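PDB 1J6U: UDP-N-acetylmuramate--L-alanine ligase from Thermotoga maritima, which joins L-alanine to UDP-N-acetylmuramate at the expense of ATP, an early step in making the peptidoglycan of the bacterial cell wall. Local coordinates for residues V238-A250 / E254-Y266. Residues are numbered along the deposited sequence; the frame is centred on the assembly and turned at random.
Sequences VKKGTYTLEMRSA and EQKAMVEKNGKRY
A classic beta bulge interrupts the antiparallel pairing of strands 243-250 and 255-261 where Glu246 and Met247 together face Met258. Two bonds define it: Glu246 N gives to Met258 O at 2.8 Å, and Met258 N gives to Met247 O. The evidence for an extra residue is the helical backbone of Glu246 (phi -91°, psi -38°) and the register, which pairs Leu245 with Val259 before it but Arg248 with Ala257 after it. Regular pairs flank the irregularity, with reciprocal bonds between Thr244 and Glu260 and between Ser249 and Lys256.

On the face carrying Arg248, the extended side chain of that arginine reaches over to Gln255, using two nitrogens side-on to clasp one oxygen: NE lies 2.8 Å and NH2 2.7 Å from Gln255 OE1. The NE bond runs nearly along the C=O axis, whereas NH2 comes from above the amide plane; guanidinium and amide planes are 74° apart. Gln255 NE2 bonds to the carbonyls of Val273 and Gly275, fixing the amide's rotation, and Arg248 NH1 salt-bridges Glu346 in helix 334-347. Farther along this face, Leu245 CD2 touches Ala257 CB (4.0 Å) and Val259 CG2 (4.1 Å). Lys261 runs beside Tyr243, its CG 3.6 Å from Tyr243 CE2, while its CD sits over one face of Tyr266; Asp290 collects Lys261 NZ and both tyrosine hydroxyls.

Asn262, the second residue of the type I' turn from Lys261 to Lys264, gives its N-H to Thr242 O in the carbonyl plane; the turn leads into strand 264-271. The whole is a bulged beta hairpin, part of a three-stranded antiparallel sheet in the Mur ligase middle domain.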
# COMPACT_ATOMS: atom_id res chain seq x y z
N VAL A 238 7.07 -20.56 0.97
CA VAL A 238 8.09 -20.83 0.00
C VAL A 238 8.38 -22.31 0.02
O VAL A 238 8.27 -23.00 -1.00
CB VAL A 238 9.36 -20.05 0.32
CG1 VAL A 238 10.38 -20.32 -0.73
CG2 VAL A 238 9.05 -18.56 0.36
N LYS A 239 8.74 -22.80 1.20
CA LYS A 239 9.10 -24.20 1.31
C LYS A 239 8.01 -25.04 1.95
O LYS A 239 7.98 -26.24 1.74
CB LYS A 239 10.41 -24.34 2.07
CG LYS A 239 11.60 -23.76 1.30
N LYS A 240 7.11 -24.41 2.70
CA LYS A 240 6.01 -25.11 3.32
C LYS A 240 4.70 -24.37 3.10
O LYS A 240 4.69 -23.15 2.91
CB LYS A 240 6.25 -25.33 4.82
CG LYS A 240 6.42 -24.09 5.65
CD LYS A 240 6.68 -24.46 7.11
CE LYS A 240 7.00 -23.23 7.97
NZ LYS A 240 7.10 -23.56 9.43
N GLY A 241 3.61 -25.14 3.11
CA GLY A 241 2.28 -24.58 2.91
C GLY A 241 1.49 -25.29 1.83
O GLY A 241 2.04 -26.14 1.12
N THR A 242 0.21 -24.96 1.69
CA THR A 242 -0.60 -25.60 0.65
C THR A 242 -0.02 -25.25 -0.73
O THR A 242 0.16 -26.11 -1.58
CB THR A 242 -2.06 -25.10 0.68
OG1 THR A 242 -2.56 -25.12 2.02
CG2 THR A 242 -2.95 -25.97 -0.21
N TYR A 243 0.22 -23.96 -0.96
CA TYR A 243 0.80 -23.54 -2.22
C TYR A 243 2.21 -23.20 -1.87
O TYR A 243 2.48 -22.50 -0.89
CB TYR A 243 0.06 -22.35 -2.78
CG TYR A 243 -1.35 -22.75 -3.10
CD1 TYR A 243 -2.34 -22.69 -2.13
CD2 TYR A 243 -1.66 -23.26 -4.35
CE1 TYR A 243 -3.60 -23.15 -2.41
CE2 TYR A 243 -2.91 -23.70 -4.64
CZ TYR A 243 -3.87 -23.65 -3.66
OH TYR A 243 -5.13 -24.14 -3.94
N THR A 244 3.11 -23.72 -2.71
CA THR A 244 4.53 -23.61 -2.49
C THR A 244 5.32 -23.18 -3.75
O THR A 244 4.82 -23.27 -4.88
CB THR A 244 4.95 -24.99 -1.89
OG1 THR A 244 5.14 -24.83 -0.49
CG2 THR A 244 6.15 -25.60 -2.57
N LEU A 245 6.54 -22.70 -3.55
CA LEU A 245 7.40 -22.27 -4.66
C LEU A 245 8.45 -23.30 -4.97
O LEU A 245 9.27 -23.64 -4.12
CB LEU A 245 8.11 -20.98 -4.33
CG LEU A 245 7.18 -19.80 -4.21
CD1 LEU A 245 8.00 -18.56 -3.95
CD2 LEU A 245 6.42 -19.66 -5.51
N GLU A 246 8.44 -23.82 -6.18
CA GLU A 246 9.45 -24.79 -6.49
C GLU A 246 10.67 -24.09 -7.09
O GLU A 246 11.79 -24.45 -6.81
CB GLU A 246 8.90 -25.83 -7.46
CG GLU A 246 10.00 -26.60 -8.14
CD GLU A 246 9.48 -27.59 -9.14
OE1 GLU A 246 8.38 -27.32 -9.69
OE2 GLU A 246 10.16 -28.61 -9.38
N MSE A 247 10.43 -23.07 -7.91
CA MSE A 247 11.50 -22.32 -8.55
C MSE A 247 11.03 -20.94 -8.88
O MSE A 247 9.85 -20.71 -9.16
CB MSE A 247 11.91 -22.93 -9.88
CG MSE A 247 12.38 -24.33 -9.83
SE MSE A 247 12.33 -24.77 -11.66
CE MSE A 247 10.60 -25.62 -11.73
N ARG A 248 11.97 -20.01 -8.88
CA ARG A 248 11.67 -18.63 -9.17
C ARG A 248 12.81 -18.09 -9.97
O ARG A 248 13.96 -18.38 -9.69
CB ARG A 248 11.56 -17.80 -7.90
CG ARG A 248 11.31 -16.34 -8.20
CD ARG A 248 11.35 -15.51 -6.93
NE ARG A 248 11.25 -14.11 -7.28
CZ ARG A 248 12.24 -13.23 -7.15
NH1 ARG A 248 13.43 -13.59 -6.66
NH2 ARG A 248 12.03 -11.99 -7.53
N SER A 249 12.47 -17.31 -10.97
CA SER A 249 13.49 -16.73 -11.80
C SER A 249 13.03 -15.31 -12.11
O SER A 249 11.94 -15.06 -12.68
CB SER A 249 13.63 -17.57 -13.07
OG SER A 249 14.32 -16.85 -14.06
N ALA A 250 13.86 -14.37 -11.68
CA ALA A 250 13.56 -12.95 -11.88
C ALA A 250 14.35 -12.42 -13.04
O ALA A 250 15.51 -12.76 -13.23
CB ALA A 250 13.92 -12.16 -10.63
N GLU A 254 10.19 -9.44 -16.26
CA GLU A 254 9.18 -10.20 -15.54
C GLU A 254 9.89 -11.18 -14.69
O GLU A 254 11.11 -11.34 -14.79
CB GLU A 254 8.33 -11.02 -16.52
CG GLU A 254 9.22 -11.79 -17.53
CD GLU A 254 8.52 -12.93 -18.26
OE1 GLU A 254 7.44 -12.73 -18.86
OE2 GLU A 254 9.07 -14.05 -18.24
N GLN A 255 9.11 -11.83 -13.84
CA GLN A 255 9.70 -12.86 -13.02
C GLN A 255 8.72 -14.03 -13.14
O GLN A 255 7.50 -13.81 -13.31
CB GLN A 255 9.89 -12.38 -11.57
CG GLN A 255 8.62 -12.04 -10.87
CD GLN A 255 8.84 -11.76 -9.40
OE1 GLN A 255 9.68 -12.39 -8.75
NE2 GLN A 255 8.06 -10.83 -8.86
N LYS A 256 9.25 -15.25 -13.09
CA LYS A 256 8.47 -16.49 -13.21
C LYS A 256 8.63 -17.34 -11.97
O LYS A 256 9.67 -17.32 -11.33
CB LYS A 256 8.94 -17.32 -14.42
CG LYS A 256 8.31 -16.94 -15.76
CD LYS A 256 8.99 -17.66 -16.94
CE LYS A 256 8.38 -17.27 -18.30
NZ LYS A 256 9.21 -17.68 -19.51
N ALA A 257 7.59 -18.09 -11.63
CA ALA A 257 7.66 -18.96 -10.47
C ALA A 257 6.85 -20.24 -10.73
O ALA A 257 5.72 -20.21 -11.24
CB ALA A 257 7.14 -18.23 -9.19
N MSE A 258 7.47 -21.37 -10.40
CA MSE A 258 6.83 -22.68 -10.53
C MSE A 258 6.08 -22.90 -9.22
O MSE A 258 6.68 -22.97 -8.15
CB MSE A 258 7.87 -23.79 -10.70
CG MSE A 258 7.84 -24.46 -12.06
SE MSE A 258 6.02 -24.94 -12.52
CE MSE A 258 6.09 -24.20 -14.31
N VAL A 259 4.76 -23.01 -9.28
CA VAL A 259 4.02 -23.19 -8.04
C VAL A 259 3.54 -24.61 -7.85
O VAL A 259 3.00 -25.21 -8.78
CB VAL A 259 2.83 -22.24 -8.03
CG1 VAL A 259 1.97 -22.50 -6.85
CG2 VAL A 259 3.33 -20.84 -8.00
N GLU A 260 3.76 -25.16 -6.65
CA GLU A 260 3.30 -26.51 -6.32
C GLU A 260 2.11 -26.37 -5.42
O GLU A 260 2.00 -25.41 -4.65
CB GLU A 260 4.34 -27.31 -5.55
CG GLU A 260 5.55 -27.62 -6.36
CD GLU A 260 6.73 -28.07 -5.50
OE1 GLU A 260 7.01 -27.44 -4.45
OE2 GLU A 260 7.39 -29.06 -5.90
N LYS A 261 1.19 -27.32 -5.57
CA LYS A 261 -0.00 -27.39 -4.73
C LYS A 261 0.13 -28.75 -4.00
O LYS A 261 0.32 -29.80 -4.62
CB LYS A 261 -1.25 -27.33 -5.59
CG LYS A 261 -2.56 -27.32 -4.81
CD LYS A 261 -3.69 -27.42 -5.82
CE LYS A 261 -4.96 -27.24 -5.11
NZ LYS A 261 -6.10 -27.13 -6.07
N ASN A 262 0.10 -28.69 -2.68
CA ASN A 262 0.27 -29.86 -1.87
C ASN A 262 1.41 -30.71 -2.39
O ASN A 262 1.32 -31.94 -2.45
CB ASN A 262 -1.03 -30.64 -1.81
CG ASN A 262 -1.97 -30.03 -0.82
OD1 ASN A 262 -1.61 -29.84 0.33
ND2 ASN A 262 -3.18 -29.70 -1.26
N GLY A 263 2.47 -30.04 -2.81
CA GLY A 263 3.65 -30.74 -3.25
C GLY A 263 3.76 -31.17 -4.68
O GLY A 263 4.71 -31.84 -5.06
N LYS A 264 2.79 -30.79 -5.50
CA LYS A 264 2.87 -31.19 -6.89
C LYS A 264 2.89 -29.98 -7.79
O LYS A 264 2.13 -29.03 -7.60
CB LYS A 264 1.69 -32.13 -7.23
CG LYS A 264 1.77 -33.46 -6.47
CD LYS A 264 1.02 -34.59 -7.18
CE LYS A 264 1.38 -35.96 -6.61
NZ LYS A 264 2.80 -36.38 -6.84
N ARG A 265 3.79 -30.01 -8.77
CA ARG A 265 3.92 -28.92 -9.71
C ARG A 265 2.49 -28.68 -10.16
O ARG A 265 1.81 -29.58 -10.63
CB ARG A 265 4.80 -29.36 -10.87
CG ARG A 265 5.25 -28.25 -11.75
CD ARG A 265 6.76 -28.06 -11.68
NE ARG A 265 7.49 -29.19 -12.22
CZ ARG A 265 8.81 -29.23 -12.34
NH1 ARG A 265 9.53 -28.19 -11.95
NH2 ARG A 265 9.42 -30.31 -12.81
N TYR A 266 2.06 -27.44 -10.02
CA TYR A 266 0.69 -27.08 -10.32
C TYR A 266 0.52 -26.02 -11.39
O TYR A 266 -0.40 -26.08 -12.19
CB TYR A 266 0.03 -26.61 -9.02
CG TYR A 266 -1.43 -26.36 -9.17
CD1 TYR A 266 -2.01 -25.21 -8.65
CD2 TYR A 266 -2.25 -27.30 -9.79
CE1 TYR A 266 -3.38 -24.99 -8.73
CE2 TYR A 266 -3.63 -27.09 -9.89
CZ TYR A 266 -4.19 -25.94 -9.35
OH TYR A 266 -5.53 -25.73 -9.46
O HOH W 1 3.15 -27.41 -2.01